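Side-chain contacts in VWFA domain-containing protein (PDB 3RAG), which is of unknown function but adopts a von Willebrand factor type A fold and carries a bound sodium ion, so it is probably a metal-dependent binding module: residues A[33-37]-A[38-42]; A[72-76]-A[77-81]; A[123-126]-A[127-131]; A[200-203]-A[204-208]. One frame throughout, in Å; residues are numbered along the deposited sequence. Where two conformers were deposited one is given.

Interaction 1 of 4, residues A[33-37]-A[38-42]; sequences RAHRH and GIVVN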
loop_
_atom_site.group_PDB
_atom_site.type_symbol
_atom_site.label_atom_id
_atom_site.label_comp_id
_atom_site.label_asym_id
_atom_site.label_seq_id
_atom_site.Cartn_x
_atom_site.Cartn_y
_atom_site.Cartn_z
ATOM N N ARG A 33 -1.163 9.775 -10.561
ATOM C CA ARG A 33 -2.490 10.304 -10.196
ATOM C C ARG A 33 -2.836 10.095 -8.730
ATOM O O ARG A 33 -3.292 11.015 -8.050
ATOM C CB ARG A 33 -3.596 9.652 -11.030
ATOM C CG ARG A 33 -3.670 10.134 -12.458
ATOM C CD ARG A 33 -4.943 9.627 -13.156
ATOM N NE ARG A 33 -4.939 8.187 -13.431
ATOM C CZ ARG A 33 -4.341 7.623 -14.482
ATOM N NH1 ARG A 33 -3.663 8.365 -15.356
ATOM N NH2 ARG A 33 -4.408 6.313 -14.665
ATOM N N ALA A 34 -2.660 8.867 -8.252
ATOM C CA ALA A 34 -2.914 8.567 -6.841
ATOM C C ALA A 34 -2.139 9.494 -5.907
ATOM O O ALA A 34 -2.696 10.016 -4.929
ATOM C CB ALA A 34 -2.574 7.107 -6.543
ATOM N N HIS A 35 -0.850 9.675 -6.193
ATOM C CA HIS A 35 0.025 10.453 -5.320
ATOM C C HIS A 35 -0.364 11.929 -5.233
ATOM O O HIS A 35 -0.108 12.568 -4.217
ATOM C CB HIS A 35 1.492 10.283 -5.726
ATOM C CG HIS A 35 2.465 10.737 -4.674
ATOM N ND1 HIS A 35 2.443 10.251 -3.386
ATOM C CD2 HIS A 35 3.475 11.639 -4.722
ATOM C CE1 HIS A 35 3.408 10.824 -2.683
ATOM N NE2 HIS A 35 4.047 11.668 -3.470
ATOM N N ARG A 36 -0.994 12.470 -6.273
ATOM C CA ARG A 36 -1.460 13.856 -6.212
ATOM C C ARG A 36 -2.486 14.030 -5.085
ATOM O O ARG A 36 -2.684 15.132 -4.575
ATOM C CB ARG A 36 -2.065 14.303 -7.545
ATOM C CG ARG A 36 -1.081 14.440 -8.691
ATOM C CD ARG A 36 -1.677 15.286 -9.815
ATOM N NE ARG A 36 -1.624 14.606 -11.107
ATOM C CZ ARG A 36 -2.630 13.915 -11.638
ATOM N NH1 ARG A 36 -3.789 13.810 -10.995
ATOM N NH2 ARG A 36 -2.479 13.329 -12.820
ATOM N N HIS A 37 -3.127 12.933 -4.688
ATOM C CA HIS A 37 -4.101 12.974 -3.592
ATOM C C HIS A 37 -3.477 12.664 -2.254
ATOM O O HIS A 37 -4.184 12.550 -1.251
ATOM C CB HIS A 37 -5.245 11.986 -3.837
ATOM C CG HIS A 37 -6.077 12.314 -5.031
ATOM N ND1 HIS A 37 -7.079 13.260 -5.000
ATOM C CD2 HIS A 37 -6.046 11.838 -6.297
ATOM C CE1 HIS A 37 -7.634 13.348 -6.196
ATOM N NE2 HIS A 37 -7.026 12.497 -7.001
ATOM N N GLY A 38 -2.157 12.508 -2.231
ATOM C CA GLY A 38 -1.468 12.170 -1.003
ATOM C C GLY A 38 -1.372 10.669 -0.726
ATOM O O GLY A 38 -0.782 10.245 0.269
ATOM N N ILE A 39 -1.905 9.860 -1.627
ATOM C CA ILE A 39 -1.806 8.403 -1.471
ATOM C C ILE A 39 -0.386 7.965 -1.784
ATOM O O ILE A 39 0.208 8.451 -2.747
ATOM C CB ILE A 39 -2.790 7.710 -2.430
ATOM C CG1 ILE A 39 -4.219 8.116 -2.062
ATOM C CG2 ILE A 39 -2.642 6.165 -2.396
ATOM C CD1 ILE A 39 -5.243 7.880 -3.178
ATOM N N VAL A 40 0.159 7.040 -0.999
ATOM C CA VAL A 40 1.497 6.523 -1.288
ATOM C C VAL A 40 1.306 5.124 -1.869
ATOM O O VAL A 40 0.518 4.340 -1.324
ATOM C CB VAL A 40 2.361 6.446 -0.004
ATOM C CG1 VAL A 40 3.560 5.495 -0.221
ATOM C CG2 VAL A 40 2.822 7.866 0.413
ATOM N N VAL A 41 2.010 4.812 -2.967
ATOM C CA VAL A 41 1.870 3.497 -3.603
ATOM C C VAL A 41 3.175 2.738 -3.411
ATOM O O VAL A 41 4.243 3.212 -3.824
ATOM C CB VAL A 41 1.562 3.610 -5.122
ATOM C CG1 VAL A 41 1.301 2.222 -5.742
ATOM C CG2 VAL A 41 0.355 4.524 -5.351
ATOM N N ASN A 42 3.080 1.581 -2.757
ATOM C CA ASN A 42 4.220 0.688 -2.525
ATOM C C ASN A 42 4.063 -0.560 -3.392
ATOM O O ASN A 42 2.931 -0.965 -3.709
ATOM C CB ASN A 42 4.245 0.243 -1.058
ATOM C CG ASN A 42 4.571 1.381 -0.095
ATOM O OD1 ASN A 42 4.018 1.470 1.024
ATOM N ND2 ASN A 42 5.446 2.238 -0.511
#

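Interaction 2 of 4, residues A[72-76]-A[77-81]; sequences RIVQP and ADISA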
loop_
_atom_site.group_PDB
_atom_site.type_symbol
_atom_site.label_atom_id
_atom_site.label_comp_id
_atom_site.label_asym_id
_atom_site.label_seq_id
_atom_site.Cartn_x
_atom_site.Cartn_y
_atom_site.Cartn_z
ATOM N N ARG A 72 10.191 -3.226 -3.216
ATOM C CA ARG A 72 11.096 -4.276 -2.759
ATOM C C ARG A 72 10.764 -5.535 -3.553
ATOM O O ARG A 72 9.622 -5.734 -3.949
ATOM C CB ARG A 72 10.921 -4.536 -1.252
ATOM C CG ARG A 72 11.425 -3.381 -0.378
ATOM C CD ARG A 72 12.932 -3.164 -0.530
ATOM N NE ARG A 72 13.394 -2.077 0.344
ATOM C CZ ARG A 72 13.488 -0.795 -0.012
ATOM N NH1 ARG A 72 13.927 0.112 0.862
ATOM N NH2 ARG A 72 13.157 -0.406 -1.235
ATOM N N ILE A 73 11.770 -6.373 -3.753
ATOM C CA ILE A 73 11.656 -7.568 -4.574
ATOM C C ILE A 73 12.101 -8.750 -3.713
ATOM O O ILE A 73 13.231 -8.787 -3.257
ATOM C CB ILE A 73 12.509 -7.423 -5.846
ATOM C CG1 ILE A 73 11.970 -6.250 -6.689
ATOM C CG2 ILE A 73 12.491 -8.726 -6.664
ATOM C CD1 ILE A 73 12.914 -5.807 -7.827
ATOM N N VAL A 74 11.198 -9.693 -3.439
ATOM C CA VAL A 74 11.499 -10.668 -2.382
ATOM C C VAL A 74 10.973 -12.043 -2.723
ATOM O O VAL A 74 10.086 -12.179 -3.548
ATOM C CB VAL A 74 10.937 -10.235 -0.990
ATOM C CG1 VAL A 74 11.532 -8.881 -0.544
ATOM C CG2 VAL A 74 9.398 -10.155 -0.985
ATOM N N GLN A 75 11.535 -13.067 -2.093
ATOM C CA GLN A 75 10.962 -14.404 -2.230
ATOM C C GLN A 75 9.636 -14.498 -1.475
ATOM O O GLN A 75 9.370 -13.694 -0.573
ATOM C CB GLN A 75 11.954 -15.437 -1.712
ATOM C CG GLN A 75 13.218 -15.457 -2.541
ATOM C CD GLN A 75 14.281 -16.378 -1.976
ATOM O OE1 GLN A 75 14.477 -16.452 -0.762
ATOM N NE2 GLN A 75 14.975 -17.091 -2.861
ATOM N N PRO A 76 8.788 -15.468 -1.857
ATOM C CA PRO A 76 7.447 -15.597 -1.273
ATOM C C PRO A 76 7.480 -15.666 0.255
ATOM O O PRO A 76 6.666 -15.019 0.885
ATOM C CB PRO A 76 6.935 -16.911 -1.878
ATOM C CG PRO A 76 7.612 -16.965 -3.225
ATOM C CD PRO A 76 8.996 -16.413 -2.974
ATOM N N ALA A 77 8.442 -16.394 0.821
ATOM C CA ALA A 77 8.530 -16.537 2.280
ATOM C C ALA A 77 8.681 -15.191 2.989
ATOM O O ALA A 77 8.338 -15.054 4.166
ATOM C CB ALA A 77 9.690 -17.474 2.669
ATOM N N ASP A 78 9.179 -14.191 2.269
ATOM C CA ASP A 78 9.456 -12.900 2.900
ATOM C C ASP A 78 8.435 -11.817 2.632
ATOM O O ASP A 78 8.587 -10.690 3.105
ATOM C CB ASP A 78 10.851 -12.429 2.504
ATOM C CG ASP A 78 11.925 -13.360 3.036
ATOM O OD1 ASP A 78 12.907 -13.652 2.326
ATOM O OD2 ASP A 78 11.740 -13.825 4.170
ATOM N N ILE A 79 7.371 -12.146 1.906
ATOM C CA ILE A 79 6.392 -11.117 1.577
ATOM C C ILE A 79 5.758 -10.477 2.801
ATOM O O ILE A 79 5.600 -9.265 2.862
ATOM C CB ILE A 79 5.293 -11.665 0.638
ATOM C CG1 ILE A 79 5.913 -12.035 -0.701
ATOM C CG2 ILE A 79 4.128 -10.658 0.505
ATOM C CD1 ILE A 79 4.958 -12.868 -1.612
ATOM N N SER A 80 5.398 -11.285 3.790
ATOM C CA SER A 80 4.714 -10.753 4.959
ATOM C C SER A 80 5.556 -9.725 5.735
ATOM O O SER A 80 5.150 -8.581 5.959
ATOM C CB SER A 80 4.303 -11.915 5.873
ATOM O OG SER A 80 3.632 -11.426 7.006
ATOM N N ALA A 81 6.742 -10.145 6.144
ATOM C CA ALA A 81 7.652 -9.251 6.837
ATOM C C ALA A 81 7.962 -8.006 6.004
ATOM O O ALA A 81 8.055 -6.894 6.530
ATOM C CB ALA A 81 8.942 -10.003 7.204
HETATM O O HOH W 1 13.635 -12.491 -0.215
HETATM O O HOH W 2 5.349 -14.359 3.272
#

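Interaction 3 of 4, residues A[123-126]-A[127-131]; sequences MQVV and EKLED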
loop_
_atom_site.group_PDB
_atom_site.type_symbol
_atom_site.label_atom_id
_atom_site.label_comp_id
_atom_site.label_asym_id
_atom_site.label_seq_id
_atom_site.Cartn_x
_atom_site.Cartn_y
_atom_site.Cartn_z
HETATM N N MSE A 123 10.429 13.683 17.178
HETATM C CA MSE A 123 10.399 12.302 16.705
HETATM C C MSE A 123 9.465 11.439 17.569
HETATM O O MSE A 123 8.853 10.489 17.078
HETATM C CB MSE A 123 11.810 11.711 16.617
HETATM C CG MSE A 123 12.660 12.291 15.472
HETATM SE SE MSE A 123 11.906 12.301 13.811
HETATM C CE MSE A 123 11.222 10.610 13.695
ATOM N N GLN A 124 9.329 11.785 18.846
ATOM C CA GLN A 124 8.379 11.089 19.706
ATOM C C GLN A 124 6.948 11.382 19.264
ATOM O O GLN A 124 6.090 10.498 19.286
ATOM C CB GLN A 124 8.566 11.458 21.177
ATOM C CG GLN A 124 9.667 10.680 21.865
ATOM C CD GLN A 124 9.758 10.986 23.358
ATOM O OE1 GLN A 124 9.218 11.988 23.835
ATOM N NE2 GLN A 124 10.435 10.114 24.101
ATOM N N VAL A 125 6.696 12.625 18.868
ATOM C CA VAL A 125 5.408 12.990 18.280
ATOM C C VAL A 125 5.120 12.154 17.025
ATOM O O VAL A 125 3.997 11.662 16.850
ATOM C CB VAL A 125 5.350 14.498 17.964
ATOM C CG1 VAL A 125 4.206 14.822 17.032
ATOM C CG2 VAL A 125 5.232 15.303 19.259
ATOM N N VAL A 126 6.132 11.979 16.174
ATOM C CA VAL A 126 5.972 11.190 14.952
ATOM C C VAL A 126 5.682 9.721 15.271
ATOM O O VAL A 126 4.826 9.108 14.645
ATOM C CB VAL A 126 7.218 11.277 14.038
ATOM C CG1 VAL A 126 7.087 10.290 12.844
ATOM C CG2 VAL A 126 7.402 12.701 13.539
ATOM N N GLU A 127 6.392 9.164 16.248
ATOM C CA GLU A 127 6.143 7.780 16.665
ATOM C C GLU A 127 4.731 7.625 17.203
ATOM O O GLU A 127 4.069 6.614 16.966
ATOM C CB GLU A 127 7.158 7.332 17.724
ATOM C CG GLU A 127 8.581 7.238 17.191
ATOM C CD GLU A 127 9.552 6.719 18.224
ATOM O OE1 GLU A 127 10.775 6.904 18.036
ATOM O OE2 GLU A 127 9.089 6.126 19.225
ATOM N N LYS A 128 4.270 8.626 17.939
ATOM C CA LYS A 128 2.903 8.607 18.449
ATOM C C LYS A 128 1.920 8.642 17.278
ATOM O O LYS A 128 0.971 7.848 17.234
ATOM C CB LYS A 128 2.666 9.772 19.416
ATOM C CG LYS A 128 1.266 9.827 20.043
ATOM C CD LYS A 128 1.152 11.021 21.010
ATOM C CE LYS A 128 -0.139 10.981 21.825
ATOM N NZ LYS A 128 -0.160 9.785 22.714
ATOM N N LEU A 129 2.168 9.523 16.305
ATOM C CA LEU A 129 1.309 9.572 15.123
ATOM C C LEU A 129 1.308 8.218 14.395
ATOM O O LEU A 129 0.259 7.748 13.944
ATOM C CB LEU A 129 1.778 10.661 14.141
ATOM C CG LEU A 129 1.493 12.090 14.643
ATOM C CD1 LEU A 129 2.232 13.118 13.803
ATOM C CD2 LEU A 129 -0.015 12.326 14.591
ATOM N N GLU A 130 2.484 7.602 14.282
ATOM C CA GLU A 130 2.589 6.318 13.589
ATOM C C GLU A 130 1.687 5.259 14.229
ATOM O O GLU A 130 1.223 4.336 13.553
ATOM C CB GLU A 130 4.044 5.842 13.543
ATOM C CG GLU A 130 4.203 4.498 12.845
ATOM C CD GLU A 130 5.650 4.126 12.556
ATOM O OE1 GLU A 130 6.574 4.878 12.963
ATOM O OE2 GLU A 130 5.853 3.075 11.906
ATOM N N ASP A 131 1.425 5.401 15.528
ATOM C CA ASP A 131 0.546 4.469 16.230
ATOM C C ASP A 131 -0.922 4.865 16.189
ATOM O O ASP A 131 -1.808 3.997 16.205
ATOM C CB ASP A 131 0.987 4.322 17.700
ATOM C CG ASP A 131 0.074 3.393 18.490
ATOM O OD1 ASP A 131 0.020 2.188 18.160
ATOM O OD2 ASP A 131 -0.588 3.864 19.438
#

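Interaction 4 of 4, residues A[200-203]-A[204-208]; sequences AALE and AELVA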
loop_
_atom_site.group_PDB
_atom_site.type_symbol
_atom_site.label_atom_id
_atom_site.label_comp_id
_atom_site.label_asym_id
_atom_site.label_seq_id
_atom_site.Cartn_x
_atom_site.Cartn_y
_atom_site.Cartn_z
ATOM N N ALA A 200 -11.894 -16.254 3.997
ATOM C CA ALA A 200 -12.726 -17.021 3.080
ATOM C C ALA A 200 -12.855 -16.283 1.764
ATOM O O ALA A 200 -12.872 -16.898 0.706
ATOM C CB ALA A 200 -14.124 -17.279 3.671
ATOM N N ALA A 201 -12.975 -14.960 1.833
ATOM C CA ALA A 201 -13.091 -14.170 0.615
ATOM C C ALA A 201 -11.801 -14.220 -0.205
ATOM O O ALA A 201 -11.858 -14.362 -1.429
ATOM C CB ALA A 201 -13.474 -12.727 0.932
ATOM N N LEU A 202 -10.643 -14.082 0.450
ATOM C CA LEU A 202 -9.380 -14.231 -0.271
ATOM C C LEU A 202 -9.333 -15.577 -0.998
ATOM O O LEU A 202 -8.960 -15.645 -2.164
ATOM C CB LEU A 202 -8.157 -14.122 0.649
ATOM C CG LEU A 202 -7.747 -12.764 1.219
ATOM C CD1 LEU A 202 -6.544 -12.915 2.154
ATOM C CD2 LEU A 202 -7.419 -11.820 0.086
ATOM N N GLU A 203 -9.688 -16.654 -0.308
ATOM C CA GLU A 203 -9.608 -17.972 -0.948
ATOM C C GLU A 203 -10.542 -18.113 -2.140
ATOM O O GLU A 203 -10.169 -18.709 -3.153
ATOM C CB GLU A 203 -9.899 -19.090 0.058
ATOM C CG GLU A 203 -8.809 -19.237 1.093
ATOM C CD GLU A 203 -8.944 -20.525 1.876
ATOM O OE1 GLU A 203 -9.552 -21.488 1.351
ATOM O OE2 GLU A 203 -8.441 -20.574 3.015
ATOM N N ALA A 204 -11.759 -17.578 -2.016
ATOM C CA ALA A 204 -12.757 -17.715 -3.070
ATOM C C ALA A 204 -12.437 -16.846 -4.266
ATOM O O ALA A 204 -12.710 -17.226 -5.397
ATOM C CB ALA A 204 -14.193 -17.376 -2.539
ATOM N N GLU A 205 -11.866 -15.672 -4.022
ATOM C CA GLU A 205 -11.772 -14.662 -5.079
ATOM C C GLU A 205 -10.426 -14.593 -5.791
ATOM O O GLU A 205 -10.327 -13.998 -6.871
ATOM C CB GLU A 205 -12.148 -13.273 -4.520
ATOM C CG GLU A 205 -13.508 -13.256 -3.794
ATOM C CD GLU A 205 -14.685 -13.485 -4.743
ATOM O OE1 GLU A 205 -14.529 -13.217 -5.951
ATOM O OE2 GLU A 205 -15.760 -13.941 -4.281
ATOM N N LEU A 206 -9.377 -15.175 -5.202
ATOM C CA LEU A 206 -8.066 -15.099 -5.836
ATOM C C LEU A 206 -7.834 -16.281 -6.765
ATOM O O LEU A 206 -7.315 -17.329 -6.377
ATOM C CB LEU A 206 -6.933 -14.951 -4.790
ATOM C CG LEU A 206 -7.073 -13.779 -3.822
ATOM C CD1 LEU A 206 -5.860 -13.750 -2.877
ATOM C CD2 LEU A 206 -7.164 -12.456 -4.580
ATOM N N VAL A 207 -8.254 -16.112 -8.012
ATOM C CA VAL A 207 -8.115 -17.157 -9.015
ATOM C C VAL A 207 -7.077 -16.712 -10.024
ATOM O O VAL A 207 -7.180 -15.624 -10.583
ATOM C CB VAL A 207 -9.444 -17.405 -9.743
ATOM C CG1 VAL A 207 -9.365 -18.672 -10.575
ATOM C CG2 VAL A 207 -10.588 -17.479 -8.748
ATOM N N ALA A 208 -6.080 -17.554 -10.270
ATOM C CA ALA A 208 -5.013 -17.173 -11.178
ATOM C C ALA A 208 -5.370 -17.481 -12.622
ATOM O O ALA A 208 -5.402 -18.635 -13.043
ATOM C CB ALA A 208 -3.721 -17.873 -10.795
HETATM O O HOH W 3 -7.489 -18.290 -3.701
#

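Interaction 1 of 4, residues A[33-37]-A[38-42]
His35 reaches past the end of its own helix to hold the backbone of Ile39: ND1 donates to Ile39 O at 2.9 Å, with a nearly straight N-H...O angle of 164°. The acceptor lies in the imidazole plane, at the ring edge, whereas from the carbonyl's side the donor stands 36° above the C=O plane. With CG anti to the backbone N, chi1 -164° turns the ring so that its ND1 edge faces Ile39 O, and His35 CA adds a C-H...O contact to that oxygen at 3.3 Å. At the same ring edge, CE1 comes within 4.3 Å of Val40 CG2. The backbone beneath is a Schellman motif closing helix 27-36 before strand 40-46, within a beta-alpha-beta unit: Gly38, at positive phi, gives its N to His35 O at 2.9 Å, and Ile39 N makes a weak 3.4 Å bond to Ala34 O. At the backbone angles of Gly38 a CB would come within 2.5 Å of His37 O, a clash that glycine avoids. A leucine in place of His35 would probably leave Ile39 O without its ring N-H and the outgoing chain less firmly tied to the helix. On the buried side, Ala34 CB rests 4.2 Å from Ile39 CB and 4.1 Å from Val41 CG2, while Ala222 of helix 214-232 touches both Ala34 and Ile39. Ile39 CD1 turns back toward His37 CB.

Interaction 2 of 4, residues A[72-76]-A[77-81]
The flat groups that meet between Gln75 and Asp78, and between Pro76 and Ile79, are carbonyls approached over their faces. Asp78 N donates to Gln75 O at 2.9 Å from 47° out of the carbonyl plane, and Ile79 N donates to Pro76 O at 3.1 Å from 59° out of it. The Asp78 carboxylate reaches the backbone of Gln75 through water: OD1 accepts from water 1 at 2.9 Å, and that water in turn accepts from Gln75 N. Water 2 donates to Pro76 O at 2.8 Å and accepts from Ser80 N, so Pro76 O is gripped from two directions. Beside this polar turn, Val74 CG2 sits between its own backbone N and carbonyl carbon (chi1 -60°) and meets Ile79 CG1 at 4.0 Å, the two side chains crossing obliquely. Ile79 CD1 folds back to 3.7 Å from Pro76 CA, and Ile46 of strand 40-46 touches both Pro76 and Ile79. The backbone angles of Pro76, Ala77 and Asp78 fit two overlapping type I turns, which carry the chain from edge strand 71-74 into helix 79-106, a strand-to-helix connection of the alpha/beta von Willebrand factor type A fold.

Interaction 3 of 4, residues A[123-126]-A[127-131]
Met123 O to Glu127 N, at 2.9 Å, opens a run of four consecutive i to i+4 backbone bonds, the spacing of an alpha-helix, completed by Gln124 O to Lys128 N, Val125 O to Leu129 N and Val126 O to Glu130 N, the last 2.8 Å long. One turn apart, Val125 and Leu129 lie side by side and point the same way, with Val125 CG1 4.2 Å from Leu129 CD1. Leu129 has CG anti to its carbonyl carbon (chi1 -72°), which brings CG back over the preceding turn to 3.4 Å from Val125 O. Glu127 repeats this placement: its CG lies 3.3 Å from Met123 O, and beyond CG the chain is extended and runs back toward the Met123 end. Lys128 CB meets the same turn at 3.5 Å from Val125 O, but its amine belongs to a salt bridge with Glu132. Met123, present as selenomethionine, and Val126 touch Gln96 of helix 79-106, while Leu129 packs on Leu95 and Val99 of that helix. The chemistry thus divides by face: aliphatic groups of Val126 and Leu129 are buried against helix 79-106, the carboxylate of Glu127 is exposed, and cohesion rests on backbone hydrogen bonds, aliphatic carbons set against carbonyl oxygens and the Val125-Leu129 methyl contact, with charge pairing directed outside the two segments.

Interaction 4 of 4, residues A[200-203]-A[204-208]
Leu206 folds back over the last turn of helix 199-205 onto Leu202, and its CB, CG and CD1 in turn meet that residue. CB stands 3.4 Å from Leu202 O. CG, anti to the carbonyl carbon at chi1 -55°, comes to 3.1 Å from the same oxygen, a tight approach for a methine carbon. CD1 then passes that oxygen at 3.7 Å and ends 3.9 Å from Leu202 CD2, the two leucines side by side and pointing the same way. Leu202 O is also the acceptor of Leu206 N at 3.1 Å, so one carbonyl receives both the backbone N-H and the aliphatic base of the side chain. Both leucines touch Leu141 of strand 135-142, and Leu206 further meets Ile151 and Arg155 of helix 151-165. An alanine here is likely to leave a gap beside Leu202 CD2 and weaken the attachment of the helix end to strand 135-142. One residue earlier, Glu205 behaves alike near the backbone, its CG 3.1 Å from Ala201 O, but the chain bends at chi2 (-68°) and its carboxylate forms a salt bridge with Arg188. Water 3 lies 2.8 Å from Glu203 O, and it lies near Leu206 O as well. Leu206 is the first residue to leave helical angles and the centre of an inverse gamma turn, with a weak bond from Val207 N to Glu205 O: a helix C-terminus turned sharply into loop, within a von Willebrand factor type A domain.

In the fold
Along the chain the four contacts come in series, each closing before the next opens. Interactions 1 and 2 share one sheet: strands 40-46 and 71-74 are neighbours in it, yet the contacts' centres are 23 Å apart, on opposite sides of the chain's centre. Interaction 2 begins helix 79-106, against which helix 116-132 of interaction 3 packs. Interactions 3 and 4 are the most distant pair, with centres 36 Å apart. The sodium ion, bound by Asp18, Ser144 and Ser146, lies about 13 Å from the side chains of both Ile79 and Leu206. Interactions 2 and 4 thus approach the metal-binding end, while interaction 3 is centred about 20 Å from the chain's centre.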